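Local coordinates for cell division protein FtsI/penicillin binding protein 2 (PDB 4ZTK) that probably cross-links peptidoglycan as a penicillin-binding D,D-transpeptidase, acting in bacterial cell-wall synthesis during division, at residues S43-I48 with I57-S62; L262-V267 with V275-I280. One frame throughout, in Å; residues are numbered along the deposited sequence.

Interaction 1. Residues S43-I48 with I57-S62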
loop_
_atom_site.group_PDB
_atom_site.type_symbol
_atom_site.label_atom_id
_atom_site.label_comp_id
_atom_site.label_asym_id
_atom_site.label_seq_id
_atom_site.Cartn_x
_atom_site.Cartn_y
_atom_site.Cartn_z
ATOM N N SER A 43 1.476 16.910 -5.122
ATOM C CA SER A 43 2.716 16.144 -5.193
ATOM C C SER A 43 2.437 14.677 -5.494
ATOM O O SER A 43 1.287 14.243 -5.553
ATOM C CB SER A 43 3.505 16.252 -3.887
ATOM O OG SER A 43 2.902 15.471 -2.869
ATOM N N GLY A 44 3.501 13.909 -5.670
ATOM C CA GLY A 44 3.361 12.486 -5.887
ATOM C C GLY A 44 4.687 11.795 -5.691
ATOM O O GLY A 44 5.738 12.416 -5.821
ATOM N N VAL A 45 4.638 10.507 -5.384
ATOM C CA VAL A 45 5.845 9.733 -5.149
ATOM C C VAL A 45 5.644 8.299 -5.620
ATOM O O VAL A 45 4.549 7.751 -5.505
ATOM C CB VAL A 45 6.237 9.749 -3.649
ATOM C CG1 VAL A 45 5.057 9.319 -2.778
ATOM C CG2 VAL A 45 7.460 8.863 -3.383
ATOM N N ILE A 46 6.696 7.712 -6.184
ATOM C CA ILE A 46 6.717 6.289 -6.486
ATOM C C ILE A 46 7.961 5.656 -5.880
ATOM O O ILE A 46 9.066 6.192 -5.995
ATOM C CB ILE A 46 6.731 6.019 -7.999
ATOM C CG1 ILE A 46 5.498 6.624 -8.667
ATOM C CG2 ILE A 46 6.789 4.524 -8.267
ATOM C CD1 ILE A 46 5.535 6.527 -10.175
ATOM N N ALA A 47 7.783 4.510 -5.237
ATOM C CA ALA A 47 8.912 3.766 -4.706
ATOM C C ALA A 47 8.854 2.319 -5.170
ATOM O O ALA A 47 7.771 1.748 -5.318
ATOM C CB ALA A 47 8.946 3.849 -3.184
ATOM N N ILE A 48 10.025 1.748 -5.429
ATOM C CA ILE A 48 10.149 0.339 -5.780
ATOM C C ILE A 48 11.069 -0.322 -4.767
ATOM O O ILE A 48 12.050 0.272 -4.346
ATOM C CB ILE A 48 10.771 0.140 -7.174
ATOM C CG1 ILE A 48 10.192 1.133 -8.188
ATOM C CG2 ILE A 48 10.599 -1.305 -7.636
ATOM C CD1 ILE A 48 8.763 0.924 -8.503
ATOM N N ILE A 57 14.918 0.229 -4.210
ATOM C CA ILE A 57 15.781 0.237 -5.388
ATOM C C ILE A 57 15.440 1.374 -6.342
ATOM O O ILE A 57 16.137 1.596 -7.328
ATOM C CB ILE A 57 15.744 -1.103 -6.144
ATOM C CG1 ILE A 57 14.340 -1.379 -6.679
ATOM C CG2 ILE A 57 16.220 -2.234 -5.244
ATOM C CD1 ILE A 57 14.230 -2.684 -7.426
ATOM N N ALA A 58 14.358 2.084 -6.046
ATOM C CA ALA A 58 14.030 3.309 -6.763
ATOM C C ALA A 58 13.059 4.150 -5.947
ATOM O O ALA A 58 12.196 3.620 -5.241
ATOM C CB ALA A 58 13.453 2.999 -8.134
ATOM N N PHE A 59 13.210 5.464 -6.053
ATOM C CA PHE A 59 12.401 6.406 -5.296
ATOM C C PHE A 59 12.407 7.730 -6.046
ATOM O O PHE A 59 13.463 8.315 -6.259
ATOM C CB PHE A 59 13.001 6.594 -3.900
ATOM C CG PHE A 59 12.137 7.392 -2.960
ATOM C CD1 PHE A 59 12.049 8.772 -3.070
ATOM C CD2 PHE A 59 11.434 6.763 -1.949
ATOM C CE1 PHE A 59 11.258 9.502 -2.204
ATOM C CE2 PHE A 59 10.641 7.490 -1.076
ATOM C CZ PHE A 59 10.554 8.861 -1.205
ATOM N N ALA A 60 11.236 8.200 -6.457
ATOM C CA ALA A 60 11.146 9.508 -7.099
ATOM C C ALA A 60 9.886 10.248 -6.685
ATOM O O ALA A 60 8.831 9.639 -6.486
ATOM C CB ALA A 60 11.205 9.374 -8.611
ATOM N N GLU A 61 10.003 11.563 -6.556
ATOM C CA GLU A 61 8.853 12.399 -6.236
ATOM C C GLU A 61 8.835 13.657 -7.096
ATOM O O GLU A 61 9.868 14.089 -7.602
ATOM C CB GLU A 61 8.839 12.764 -4.745
ATOM C CG GLU A 61 10.025 13.602 -4.290
ATOM C CD GLU A 61 10.053 13.817 -2.782
ATOM O OE1 GLU A 61 11.164 13.873 -2.209
ATOM O OE2 GLU A 61 8.971 13.933 -2.170
ATOM N N SER A 62 7.651 14.228 -7.262
ATOM C CA SER A 62 7.475 15.462 -8.012
ATOM C C SER A 62 6.445 16.318 -7.292
ATOM O O SER A 62 5.399 15.812 -6.881
ATOM C CB SER A 62 6.998 15.158 -9.432
ATOM O OG SER A 62 6.902 16.341 -10.208
#
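Val45 and Phe59 meet on one face of the sheet, where CG2 of the valine sits over one face of the phenylalanine ring, displaced toward the rim. From Val45 CG2 to the ring centroid of Phe59 the distance is 4.2 Å, a CH-pi contact. CG2 gets there by standing anti to its own backbone N, while the ring carbon CG of Phe59 is likewise anti to N (chi1 -172°), which sets CG forward along its strand, on the side of Glu61. Ala47 supplies a second contact: its CB reaches Phe59 CD2 at 4.0 Å, from a direction oblique to the ring. Ile189 and Ile193 of helix 189-200 close over this buried group.

The two strands form an antiparallel beta hairpin, 43-49 with 56-63, at one margin of the five-stranded sheet of the transpeptidase domain. Main-chain bonds alternate regularly, and Ile46 N donates to Ala60 O at 2.9 Å almost in line with the carbonyl. Near the turn a classic beta bulge interrupts the pattern: Ile57 and Ala58 both face Ile48, whose O accepts Ile57 N at 2.9 Å and, weakly, Ala58 N. On the other face Ile48 CG1 rests against Ala58 CB (3.8 Å), next to Val28 and Gln25 of helix 22-38. The Ile48 and Ile57 side chains cross, CG2 of Ile48 lying 3.9 Å from CG1 of Ile57.

Packing thins toward Glu61 and Ser62, which are partly exposed, as is Ile57 at the bulge. Of the Glu61 side chain, CB does the touching, 3.3 Å from Gly44 O and 4.1 Å from Val45 CB; beyond CG the chain extends, and its carboxylate turns to Ser70 OG and Trp71 N. Across from Ser62, Gly44 brings no side chain, and the strands are joined there through their backbones.

Interaction 2. Residues L262-V267 with V275-I280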
loop_
_atom_site.group_PDB
_atom_site.type_symbol
_atom_site.label_atom_id
_atom_site.label_comp_id
_atom_site.label_asym_id
_atom_site.label_seq_id
_atom_site.Cartn_x
_atom_site.Cartn_y
_atom_site.Cartn_z
ATOM N N LEU A 262 -3.613 6.183 -3.073
ATOM C CA LEU A 262 -2.541 5.216 -2.874
ATOM C C LEU A 262 -2.779 3.919 -3.617
ATOM O O LEU A 262 -3.918 3.484 -3.767
ATOM C CB LEU A 262 -2.393 4.882 -1.383
ATOM C CG LEU A 262 -2.132 5.981 -0.357
ATOM C CD1 LEU A 262 -3.432 6.660 0.047
ATOM C CD2 LEU A 262 -1.422 5.398 0.860
ATOM N N PHE A 263 -1.694 3.288 -4.058
ATOM C CA PHE A 263 -1.760 1.911 -4.527
ATOM C C PHE A 263 -0.461 1.194 -4.209
ATOM O O PHE A 263 0.617 1.648 -4.579
ATOM C CB PHE A 263 -2.070 1.822 -6.022
ATOM C CG PHE A 263 -2.426 0.430 -6.481
ATOM C CD1 PHE A 263 -3.678 -0.099 -6.223
ATOM C CD2 PHE A 263 -1.507 -0.346 -7.167
ATOM C CE1 PHE A 263 -4.012 -1.381 -6.644
ATOM C CE2 PHE A 263 -1.834 -1.626 -7.598
ATOM C CZ PHE A 263 -3.087 -2.146 -7.334
ATOM N N ALA A 264 -0.577 0.074 -3.511
ATOM C CA ALA A 264 0.577 -0.701 -3.091
ATOM C C ALA A 264 0.423 -2.112 -3.615
ATOM O O ALA A 264 -0.656 -2.686 -3.544
ATOM C CB ALA A 264 0.677 -0.713 -1.576
ATOM N N GLY A 265 1.499 -2.678 -4.143
ATOM C CA GLY A 265 1.425 -4.021 -4.676
ATOM C C GLY A 265 2.758 -4.605 -5.092
ATOM O O GLY A 265 3.816 -4.051 -4.803
ATOM N N TYR A 266 2.701 -5.742 -5.777
ATOM C CA TYR A 266 3.908 -6.418 -6.218
ATOM C C TYR A 266 3.621 -7.278 -7.445
ATOM O O TYR A 266 2.476 -7.660 -7.691
ATOM C CB TYR A 266 4.521 -7.239 -5.078
ATOM C CG TYR A 266 3.565 -8.220 -4.432
ATOM C CD1 TYR A 266 3.357 -9.477 -4.982
ATOM C CD2 TYR A 266 2.883 -7.895 -3.268
ATOM C CE1 TYR A 266 2.493 -10.383 -4.397
ATOM C CE2 TYR A 266 2.019 -8.798 -2.667
ATOM C CZ TYR A 266 1.826 -10.040 -3.241
ATOM O OH TYR A 266 0.964 -10.945 -2.663
ATOM N N VAL A 267 4.667 -7.576 -8.213
ATOM C CA VAL A 267 4.498 -8.166 -9.536
ATOM C C VAL A 267 5.774 -8.894 -9.965
ATOM O O VAL A 267 6.875 -8.439 -9.652
ATOM C CB VAL A 267 4.129 -7.062 -10.573
ATOM C CG1 VAL A 267 5.274 -6.075 -10.751
ATOM C CG2 VAL A 267 3.744 -7.661 -11.909
ATOM N N VAL A 275 8.342 -4.741 -5.740
ATOM C CA VAL A 275 7.291 -4.218 -4.890
ATOM C C VAL A 275 7.169 -2.749 -5.248
ATOM O O VAL A 275 8.181 -2.057 -5.387
ATOM C CB VAL A 275 7.641 -4.352 -3.396
ATOM C CG1 VAL A 275 6.428 -4.008 -2.538
ATOM C CG2 VAL A 275 8.149 -5.757 -3.086
ATOM N N LEU A 276 5.941 -2.271 -5.419
ATOM C CA LEU A 276 5.730 -0.883 -5.814
ATOM C C LEU A 276 4.715 -0.207 -4.913
ATOM O O LEU A 276 3.750 -0.830 -4.474
ATOM C CB LEU A 276 5.234 -0.786 -7.260
ATOM C CG LEU A 276 6.008 -1.459 -8.392
ATOM C CD1 LEU A 276 5.681 -2.941 -8.485
ATOM C CD2 LEU A 276 5.691 -0.763 -9.697
ATOM N N LEU A 277 4.939 1.078 -4.664
ATOM C CA LEU A 277 4.011 1.915 -3.922
ATOM C C LEU A 277 3.899 3.245 -4.647
ATOM O O LEU A 277 4.912 3.888 -4.954
ATOM C CB LEU A 277 4.500 2.128 -2.489
ATOM C CG LEU A 277 3.689 3.092 -1.615
ATOM C CD1 LEU A 277 2.219 2.693 -1.567
ATOM C CD2 LEU A 277 4.265 3.159 -0.200
ATOM N N VAL A 278 2.667 3.645 -4.941
ATOM C CA VAL A 278 2.401 4.916 -5.601
ATOM C C VAL A 278 1.489 5.750 -4.716
ATOM O O VAL A 278 0.460 5.262 -4.244
ATOM C CB VAL A 278 1.698 4.711 -6.961
ATOM C CG1 VAL A 278 1.312 6.047 -7.564
ATOM C CG2 VAL A 278 2.585 3.928 -7.917
ATOM N N VAL A 279 1.866 7.002 -4.482
ATOM C CA VAL A 279 1.012 7.918 -3.737
ATOM C C VAL A 279 0.908 9.245 -4.470
ATOM O O VAL A 279 1.919 9.853 -4.820
ATOM C CB VAL A 279 1.529 8.158 -2.296
ATOM C CG1 VAL A 279 0.691 9.225 -1.596
ATOM C CG2 VAL A 279 1.503 6.866 -1.506
ATOM N N ILE A 280 -0.324 9.676 -4.715
ATOM C CA ILE A 280 -0.588 10.946 -5.375
ATOM C C ILE A 280 -1.280 11.838 -4.362
ATOM O O ILE A 280 -2.180 11.382 -3.656
ATOM C CB ILE A 280 -1.542 10.772 -6.580
ATOM C CG1 ILE A 280 -1.049 9.670 -7.524
ATOM C CG2 ILE A 280 -1.742 12.098 -7.307
ATOM C CD1 ILE A 280 0.318 9.928 -8.132
#
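Leu262 and Val279 lie side by side and point the same way, on the face of the sheet that also carries Ala264, Leu277, Tyr266 and Val275. Followed outward, Leu262 first brings CB to 4.1 Å from Val278 O. Its CG, anti to the carbonyl carbon (chi1 -57°), then meets Val279 CG2 at 3.9 Å, and at the tip Leu262 CD2 touches the same Val279 CG2 at 4.0 Å. Further along this face Leu277 CD1 leans across to Ala264 CB at 3.7 Å and lies 3.6 Å from Phe263 O, so the methyl rests on both a side chain and the main chain of the partner strand.

Four backbone bonds join this antiparallel hairpin, two at the Phe263-Val278 pair and two at Gly265-Leu276; Leu276 N to Gly265 O is 2.8 Å and nearly straight at the hydrogen (172°). Leu276, on the reverse face, crosses the side chain of Val267, with its CD1 3.9 Å from Val267 CG1.

Helix 189-200 packs on the first face, Leu192 against Leu277 and Tyr196 against Ala264. Helix 295-310 packs on the second, where Phe303 meets the Phe263 ring edge-to-face, and the hairpin itself lies between strands 43-49 and 246-253.

In the fold
Interactions 1 and 2 are two hairpins of one five-stranded antiparallel sheet, with centres about 10 Å apart, and interaction 1 closes along the chain before interaction 2 opens. Strands 43-49 and 274-281 are neighbours, so the hairpins are sewn together by probable hydrogen bonds from Val45 N to Val279 O and from Ala47 N to Leu277 O. Helix 189-200 packs on one face of both hairpins. Beyond interaction 2 comes edge strand 246-253, which holds Lys248 of a K(T/S)G-type motif beside a probable SxxK pair, Ser80 and Lys83. Interaction 1 thus lies at the sheet margin away from this likely active site, and interaction 2 spans the third and fourth strands, next to strand 246-253.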